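MxaA (Stigmatella aurantiaca, PDB 4W4T) probably releases the finished myxalamid chain from its PKS-NRPS assembly line by NADPH-dependent reduction, this chain being the terminal reductase domain. Local coordinates at residues G62-E74 / N97-W109. Residues are numbered along the deposited sequence; the frame is centred on the assembly and turned at random.
Sequences GATGFLGAFLLEE and NRIRKNLESYSLW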
ATOM      1  N   GLY A  62     -19.537   6.053  15.423  1.00 19.74           N
ATOM      2  CA  GLY A  62     -18.714   6.732  14.447  1.00 22.35           C
ATOM      3  C   GLY A  62     -18.453   8.186  14.790  1.00 23.24           C
ATOM      4  O   GLY A  62     -18.039   8.951  13.919  1.00 22.66           O
ATOM      5  N   ALA A  63     -18.656   8.561  16.054  1.00 20.06           N
ATOM      6  CA  ALA A  63     -18.428   9.940  16.484  1.00 20.96           C
ATOM      7  C   ALA A  63     -16.984  10.419  16.309  1.00 21.64           C
ATOM      8  O   ALA A  63     -16.730  11.631  16.333  1.00 24.53           O
ATOM      9  CB  ALA A  63     -18.854  10.118  17.942  1.00 20.49           C
ATOM     10  N   THR A  64     -16.037   9.503  16.137  1.00 21.02           N
ATOM     11  CA  THR A  64     -14.641   9.911  15.989  1.00 22.44           C
ATOM     12  C   THR A  64     -14.200  10.031  14.522  1.00 22.55           C
ATOM     13  O   THR A  64     -13.030  10.296  14.247  1.00 19.35           O
ATOM     14  CB  THR A  64     -13.665   8.940  16.715  1.00 24.51           C
ATOM     15  OG1 THR A  64     -13.762   7.633  16.143  1.00 26.01           O
ATOM     16  CG2 THR A  64     -13.984   8.856  18.217  1.00 23.62           C
ATOM     17  N   GLY A  65     -15.133   9.843  13.591  1.00 22.34           N
ATOM     18  CA  GLY A  65     -14.819   9.975  12.173  1.00 22.75           C
ATOM     19  C   GLY A  65     -15.265  11.324  11.614  1.00 20.48           C
ATOM     20  O   GLY A  65     -15.669  12.202  12.363  1.00 19.46           O
ATOM     21  N   PHE A  66     -15.201  11.479  10.293  1.00 21.25           N
ATOM     22  CA  PHE A  66     -15.455  12.775   9.654  1.00 20.19           C
ATOM     23  C   PHE A  66     -16.951  13.086   9.620  1.00 18.63           C
ATOM     24  O   PHE A  66     -17.399  14.036  10.267  1.00 19.96           O
ATOM     25  CB  PHE A  66     -14.838  12.782   8.242  1.00 20.80           C
ATOM     26  CG  PHE A  66     -15.127  14.030   7.445  1.00 21.97           C
ATOM     27  CD1 PHE A  66     -14.807  15.287   7.946  1.00 21.89           C
ATOM     28  CD2 PHE A  66     -15.681  13.936   6.177  1.00 21.23           C
ATOM     29  CE1 PHE A  66     -15.059  16.439   7.200  1.00 21.49           C
ATOM     30  CE2 PHE A  66     -15.943  15.080   5.430  1.00 21.11           C
ATOM     31  CZ  PHE A  66     -15.632  16.330   5.945  1.00 21.50           C
ATOM     32  N   LEU A  67     -17.733  12.287   8.897  1.00 17.68           N
ATOM     33  CA  LEU A  67     -19.193  12.442   8.925  1.00 17.36           C
ATOM     34  C   LEU A  67     -19.740  12.409  10.352  1.00 17.60           C
ATOM     35  O   LEU A  67     -20.618  13.192  10.711  1.00 17.32           O
ATOM     36  CB  LEU A  67     -19.874  11.354   8.097  1.00 17.42           C
ATOM     37  CG  LEU A  67     -21.409  11.405   8.078  1.00 18.30           C
ATOM     38  CD1 LEU A  67     -21.920  12.758   7.585  1.00 17.14           C
ATOM     39  CD2 LEU A  67     -21.924  10.286   7.200  1.00 18.50           C
ATOM     40  N   GLY A  68     -19.205  11.496  11.162  1.00 18.67           N
ATOM     41  CA  GLY A  68     -19.671  11.336  12.534  1.00 19.28           C
ATOM     42  C   GLY A  68     -19.603  12.596  13.381  1.00 17.82           C
ATOM     43  O   GLY A  68     -20.488  12.841  14.196  1.00 17.36           O
ATOM     44  N   ALA A  69     -18.551  13.389  13.199  1.00 16.91           N
ATOM     45  CA  ALA A  69     -18.409  14.651  13.922  1.00 19.97           C
ATOM     46  C   ALA A  69     -19.577  15.594  13.628  1.00 21.33           C
ATOM     47  O   ALA A  69     -20.159  16.184  14.532  1.00 18.94           O
ATOM     48  CB  ALA A  69     -17.088  15.318  13.569  1.00 21.39           C
ATOM     49  N   PHE A  70     -19.921  15.727  12.350  1.00 20.67           N
ATOM     50  CA  PHE A  70     -20.986  16.630  11.942  1.00 21.26           C
ATOM     51  C   PHE A  70     -22.341  16.087  12.353  1.00 20.41           C
ATOM     52  O   PHE A  70     -23.207  16.832  12.804  1.00 19.04           O
ATOM     53  CB  PHE A  70     -20.913  16.879  10.425  1.00 19.71           C
ATOM     54  CG  PHE A  70     -19.686  17.630  10.015  1.00 19.61           C
ATOM     55  CD1 PHE A  70     -18.481  16.971   9.827  1.00 18.28           C
ATOM     56  CD2 PHE A  70     -19.728  19.005   9.856  1.00 22.06           C
ATOM     57  CE1 PHE A  70     -17.340  17.662   9.472  1.00 24.54           C
ATOM     58  CE2 PHE A  70     -18.597  19.711   9.499  1.00 20.24           C
ATOM     59  CZ  PHE A  70     -17.399  19.047   9.299  1.00 22.41           C
ATOM     60  N   LEU A  71     -22.515  14.774  12.226  1.00 18.91           N
ATOM     61  CA  LEU A  71     -23.728  14.121  12.692  1.00 18.26           C
ATOM     62  C   LEU A  71     -23.910  14.345  14.196  1.00 17.81           C
ATOM     63  O   LEU A  71     -25.008  14.632  14.661  1.00 19.44           O
ATOM     64  CB  LEU A  71     -23.670  12.625  12.368  1.00 19.80           C
ATOM     65  CG  LEU A  71     -24.944  11.788  12.276  1.00 24.53           C
ATOM     66  CD1 LEU A  71     -26.030  12.512  11.485  1.00 23.24           C
ATOM     67  CD2 LEU A  71     -24.605  10.442  11.608  1.00 23.42           C
ATOM     68  N   LEU A  72     -22.832  14.237  14.957  1.00 19.87           N
ATOM     69  CA  LEU A  72     -22.963  14.449  16.400  1.00 20.13           C
ATOM     70  C   LEU A  72     -23.388  15.886  16.696  1.00 21.21           C
ATOM     71  O   LEU A  72     -24.340  16.125  17.450  1.00 21.75           O
ATOM     72  CB  LEU A  72     -21.663  14.129  17.117  1.00 18.98           C
ATOM     73  CG  LEU A  72     -21.689  14.434  18.616  1.00 19.98           C
ATOM     74  CD1 LEU A  72     -22.903  13.796  19.288  1.00 18.39           C
ATOM     75  CD2 LEU A  72     -20.393  13.989  19.265  1.00 21.59           C
ATOM     76  N   GLU A  73     -22.702  16.839  16.077  1.00 21.48           N
ATOM     77  CA  GLU A  73     -22.976  18.240  16.349  1.00 22.09           C
ATOM     78  C   GLU A  73     -24.400  18.580  15.892  1.00 25.88           C
ATOM     79  O   GLU A  73     -25.145  19.289  16.588  1.00 27.39           O
ATOM     80  CB  GLU A  73     -21.906  19.112  15.684  1.00 25.97           C
ATOM     81  CG  GLU A  73     -21.901  20.575  16.116  1.00 30.72           C
ATOM     82  CD  GLU A  73     -22.908  21.399  15.349  1.00 32.98           C
ATOM     83  OE1 GLU A  73     -23.357  20.921  14.283  1.00 34.47           O
ATOM     84  OE2 GLU A  73     -23.249  22.518  15.802  1.00 32.15           O
ATOM     85  N   GLU A  74     -24.815  18.008  14.768  1.00 23.99           N
ATOM     86  CA  GLU A  74     -26.167  18.225  14.281  1.00 24.71           C
ATOM     87  C   GLU A  74     -27.235  17.599  15.187  1.00 23.91           C
ATOM     88  O   GLU A  74     -28.301  18.179  15.392  1.00 24.22           O
ATOM     89  CB  GLU A  74     -26.302  17.687  12.857  1.00 23.81           C
ATOM     90  CG  GLU A  74     -27.633  18.008  12.199  1.00 26.86           C
ATOM     91  CD  GLU A  74     -27.478  18.908  10.989  1.00 29.77           C
ATOM     92  OE1 GLU A  74     -26.375  18.916  10.389  1.00 31.24           O
ATOM     93  OE2 GLU A  74     -28.460  19.587  10.633  1.00 29.85           O
ATOM     94  N   ASN A  97     -12.602  12.853  25.607  1.00 30.53           N
ATOM     95  CA  ASN A  97     -11.505  13.618  25.011  1.00 31.78           C
ATOM     96  C   ASN A  97     -11.365  13.357  23.519  1.00 30.45           C
ATOM     97  O   ASN A  97     -11.139  14.280  22.741  1.00 29.79           O
ATOM     98  CB  ASN A  97     -10.174  13.309  25.697  1.00 31.89           C
ATOM     99  CG  ASN A  97     -10.160  13.726  27.150  1.00 35.67           C
ATOM    100  OD1 ASN A  97     -11.005  14.503  27.597  1.00 35.37           O
ATOM    101  ND2 ASN A  97      -9.189  13.218  27.897  1.00 36.74           N
ATOM    102  N   ARG A  98     -11.484  12.095  23.128  1.00 26.79           N
ATOM    103  CA  ARG A  98     -11.400  11.732  21.720  1.00 26.51           C
ATOM    104  C   ARG A  98     -12.537  12.387  20.940  1.00 26.89           C
ATOM    105  O   ARG A  98     -12.315  13.003  19.904  1.00 28.72           O
ATOM    106  CB  ARG A  98     -11.438  10.211  21.542  1.00 28.76           C
ATOM    107  CG  ARG A  98     -10.233   9.477  22.111  1.00 28.82           C
ATOM    108  CD  ARG A  98     -10.153   8.051  21.567  1.00 31.02           C
ATOM    109  NE  ARG A  98      -9.901   8.032  20.123  1.00 32.75           N
ATOM    110  CZ  ARG A  98     -10.412   7.137  19.281  1.00 30.62           C
ATOM    111  NH1 ARG A  98     -11.216   6.177  19.731  1.00 27.37           N
ATOM    112  NH2 ARG A  98     -10.129   7.208  17.989  1.00 29.23           N
ATOM    113  N   ILE A  99     -13.755  12.262  21.445  1.00 25.95           N
ATOM    114  CA  ILE A  99     -14.901  12.855  20.777  1.00 24.72           C
ATOM    115  C   ILE A  99     -14.736  14.373  20.681  1.00 28.85           C
ATOM    116  O   ILE A  99     -14.905  14.959  19.602  1.00 25.40           O
ATOM    117  CB  ILE A  99     -16.182  12.495  21.504  1.00 23.48           C
ATOM    118  CG1 ILE A  99     -16.394  10.982  21.420  1.00 22.73           C
ATOM    119  CG2 ILE A  99     -17.359  13.224  20.905  1.00 23.11           C
ATOM    120  CD1 ILE A  99     -17.387  10.452  22.432  1.00 22.93           C
ATOM    121  N   ARG A 100     -14.362  15.009  21.789  1.00 26.66           N
ATOM    122  CA  ARG A 100     -14.186  16.462  21.781  1.00 29.72           C
ATOM    123  C   ARG A 100     -13.113  16.904  20.784  1.00 29.62           C
ATOM    124  O   ARG A 100     -13.329  17.838  20.005  1.00 30.43           O
ATOM    125  CB  ARG A 100     -13.827  16.981  23.170  1.00 31.29           C
ATOM    126  CG  ARG A 100     -13.773  18.504  23.235  1.00 33.76           C
ATOM    127  CD  ARG A 100     -13.243  19.010  24.572  1.00 35.92           C
ATOM    128  NE  ARG A 100     -11.885  18.540  24.814  1.00 39.30           N
ATOM    129  CZ  ARG A 100     -11.561  17.598  25.695  1.00 38.73           C
ATOM    130  NH1 ARG A 100     -12.499  17.031  26.452  1.00 39.26           N
ATOM    131  NH2 ARG A 100     -10.289  17.236  25.827  1.00 39.27           N
ATOM    132  N   LYS A 101     -11.965  16.235  20.801  1.00 28.19           N
ATOM    133  CA  LYS A 101     -10.869  16.609  19.918  1.00 29.76           C
ATOM    134  C   LYS A 101     -11.257  16.461  18.448  1.00 32.24           C
ATOM    135  O   LYS A 101     -10.894  17.304  17.608  1.00 29.88           O
ATOM    136  CB  LYS A 101      -9.618  15.776  20.219  1.00 32.73           C
ATOM    137  CG  LYS A 101      -8.888  16.194  21.500  1.00 37.20           C
ATOM    138  CD  LYS A 101      -7.588  15.415  21.697  1.00 41.11           C
ATOM    139  CE  LYS A 101      -6.924  15.760  23.028  1.00 43.39           C
ATOM    140  NZ  LYS A 101      -6.619  17.221  23.144  1.00 43.05           N
ATOM    141  N   ASN A 102     -11.985  15.392  18.134  1.00 27.91           N
ATOM    142  CA  ASN A 102     -12.453  15.190  16.765  1.00 27.53           C
ATOM    143  C   ASN A 102     -13.303  16.369  16.323  1.00 26.45           C
ATOM    144  O   ASN A 102     -13.095  16.917  15.242  1.00 29.12           O
ATOM    145  CB  ASN A 102     -13.253  13.888  16.634  1.00 27.36           C
ATOM    146  CG  ASN A 102     -13.581  13.544  15.183  1.00 24.13           C
ATOM    147  OD1 ASN A 102     -12.715  13.591  14.323  1.00 23.90           O
ATOM    148  ND2 ASN A 102     -14.836  13.190  14.917  1.00 22.19           N
ATOM    149  N   LEU A 103     -14.248  16.776  17.164  1.00 24.94           N
ATOM    150  CA  LEU A 103     -15.123  17.879  16.795  1.00 25.93           C
ATOM    151  C   LEU A 103     -14.339  19.188  16.710  1.00 31.31           C
ATOM    152  O   LEU A 103     -14.613  20.021  15.841  1.00 27.33           O
ATOM    153  CB  LEU A 103     -16.299  18.002  17.766  1.00 28.06           C
ATOM    154  CG  LEU A 103     -17.548  17.222  17.316  1.00 25.50           C
ATOM    155  CD1 LEU A 103     -17.314  15.715  17.371  1.00 28.18           C
ATOM    156  CD2 LEU A 103     -18.795  17.605  18.106  1.00 27.89           C
ATOM    157  N   GLU A 104     -13.348  19.351  17.585  1.00 30.14           N
ATOM    158  CA  GLU A 104     -12.509  20.550  17.577  1.00 29.33           C
ATOM    159  C   GLU A 104     -11.757  20.684  16.251  1.00 30.29           C
ATOM    160  O   GLU A 104     -11.574  21.787  15.741  1.00 28.83           O
ATOM    161  CB  GLU A 104     -11.522  20.529  18.757  1.00 29.76           C
ATOM    162  CG  GLU A 104     -12.121  21.000  20.079  1.00 32.04           C
ATOM    163  CD  GLU A 104     -11.186  20.833  21.280  1.00 32.50           C
ATOM    164  OE1 GLU A 104     -10.137  20.160  21.173  1.00 33.35           O
ATOM    165  OE2 GLU A 104     -11.504  21.403  22.338  1.00 35.09           O
ATOM    166  N   SER A 105     -11.349  19.555  15.677  1.00 29.36           N
ATOM    167  CA  SER A 105     -10.578  19.571  14.445  1.00 30.51           C
ATOM    168  C   SER A 105     -11.391  20.087  13.255  1.00 29.69           C
ATOM    169  O   SER A 105     -10.816  20.523  12.259  1.00 32.44           O
ATOM    170  CB  SER A 105     -10.030  18.177  14.142  1.00 30.86           C
ATOM    171  OG  SER A 105     -11.074  17.284  13.805  1.00 32.42           O
ATOM    172  N   TYR A 106     -12.717  20.054  13.367  1.00 28.69           N
ATOM    173  CA  TYR A 106     -13.592  20.538  12.298  1.00 30.33           C
ATOM    174  C   TYR A 106     -14.334  21.798  12.710  1.00 28.84           C
ATOM    175  O   TYR A 106     -15.334  22.166  12.098  1.00 30.67           O
ATOM    176  CB  TYR A 106     -14.585  19.449  11.880  1.00 25.65           C
ATOM    177  CG  TYR A 106     -13.882  18.187  11.453  1.00 27.07           C
ATOM    178  CD1 TYR A 106     -12.997  18.197  10.377  1.00 26.56           C
ATOM    179  CD2 TYR A 106     -14.078  16.994  12.131  1.00 24.16           C
ATOM    180  CE1 TYR A 106     -12.331  17.049   9.988  1.00 26.47           C
ATOM    181  CE2 TYR A 106     -13.423  15.842  11.747  1.00 23.79           C
ATOM    182  CZ  TYR A 106     -12.549  15.870  10.677  1.00 26.69           C
ATOM    183  OH  TYR A 106     -11.892  14.721  10.294  1.00 24.33           O
ATOM    184  N   SER A 107     -13.833  22.451  13.756  1.00 29.05           N
ATOM    185  CA  SER A 107     -14.438  23.668  14.291  1.00 28.77           C
ATOM    186  C   SER A 107     -15.902  23.492  14.656  1.00 29.60           C
ATOM    187  O   SER A 107     -16.701  24.408  14.476  1.00 31.10           O
ATOM    188  CB  SER A 107     -14.286  24.818  13.289  1.00 32.27           C
ATOM    189  OG  SER A 107     -12.919  25.049  13.031  1.00 31.08           O
ATOM    190  N   LEU A 108     -16.245  22.317  15.185  1.00 27.89           N
ATOM    191  CA  LEU A 108     -17.612  22.025  15.587  1.00 27.70           C
ATOM    192  C   LEU A 108     -17.811  22.068  17.097  1.00 27.82           C
ATOM    193  O   LEU A 108     -18.947  22.034  17.569  1.00 29.61           O
ATOM    194  CB  LEU A 108     -18.036  20.649  15.082  1.00 28.92           C
ATOM    195  CG  LEU A 108     -18.158  20.472  13.569  1.00 26.20           C
ATOM    196  CD1 LEU A 108     -18.200  18.988  13.233  1.00 23.85           C
ATOM    197  CD2 LEU A 108     -19.408  21.177  13.058  1.00 26.83           C
ATOM    198  N   TRP A 109     -16.720  22.138  17.852  1.00 28.50           N
ATOM    199  CA  TRP A 109     -16.841  22.071  19.303  1.00 33.75           C
ATOM    200  C   TRP A 109     -17.271  23.379  19.959  1.00 35.62           C
ATOM    201  O   TRP A 109     -16.766  24.457  19.636  1.00 35.33           O
ATOM    202  CB  TRP A 109     -15.536  21.617  19.946  1.00 31.54           C
ATOM    203  CG  TRP A 109     -15.706  21.478  21.421  1.00 36.12           C
ATOM    204  CD1 TRP A 109     -15.237  22.318  22.387  1.00 37.30           C
ATOM    205  CD2 TRP A 109     -16.452  20.461  22.099  1.00 35.38           C
ATOM    206  NE1 TRP A 109     -15.628  21.875  23.629  1.00 37.55           N
ATOM    207  CE2 TRP A 109     -16.373  20.734  23.478  1.00 38.14           C
ATOM    208  CE3 TRP A 109     -17.167  19.336  21.673  1.00 33.96           C
ATOM    209  CZ2 TRP A 109     -16.982  19.926  24.432  1.00 38.39           C
ATOM    210  CZ3 TRP A 109     -17.774  18.538  22.620  1.00 35.09           C
ATOM    211  CH2 TRP A 109     -17.676  18.834  23.985  1.00 36.45           C
TER
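Asn102 reaches from helix 97-105 into the glycine-rich turn before helix 66-74. Its CG lies anti to the backbone N (chi1 -172°), which carries the amide across to the turn. There ND2 donates twice. The bond from Asn102 ND2 to Gly65 O is nearly straight, 2.9 Å, with the acceptor in the amide plane. The bond from ND2 to Ala63 O is 2.8 Å but more bent. The two bonds fix the rotation of the amide. Gly65 O also accepts from Ala69 N, which arrives from the opposite face of the carbonyl.

Beside this grip, Ala69 CB packs against Asn102 ND2, Leu103 CD1 and Tyr106 CD2. Phe66 turns its edge to one face of Tyr106, with CD1 3.6 Å from Tyr106 CZ and the planes at 65°. Leu108 CD1 sits over the centre of the Phe70 ring, a CH-pi contact 3.6 Å from the centroid. A Schellman motif with Ser107 at C-prime ends helix 97-105 and turns Leu108 back onto Phe70. Toward the sheet, Leu72 CD2 meets Ile99 CG2 at 3.5 Å, and both side chains also touch Ile117 of strand 117-121.

The axes of helix segments 66-74 and 97-105 cross at -97° and come within 9.3 Å. Thr64 CG2 lies over one face of the Arg98 guanidinium, whose NH1 bonds to Arg88 O. Thr64, Gly65, Phe66, Leu67, Arg88 and Arg98 all bind NADPH, which is absent from this chain. The turn is the glycine-rich dinucleotide loop of a Rossmann fold. Asn102 thus probably serves as a second-shell residue, tying two of the loop's carbonyls to the helix that supplies Arg98.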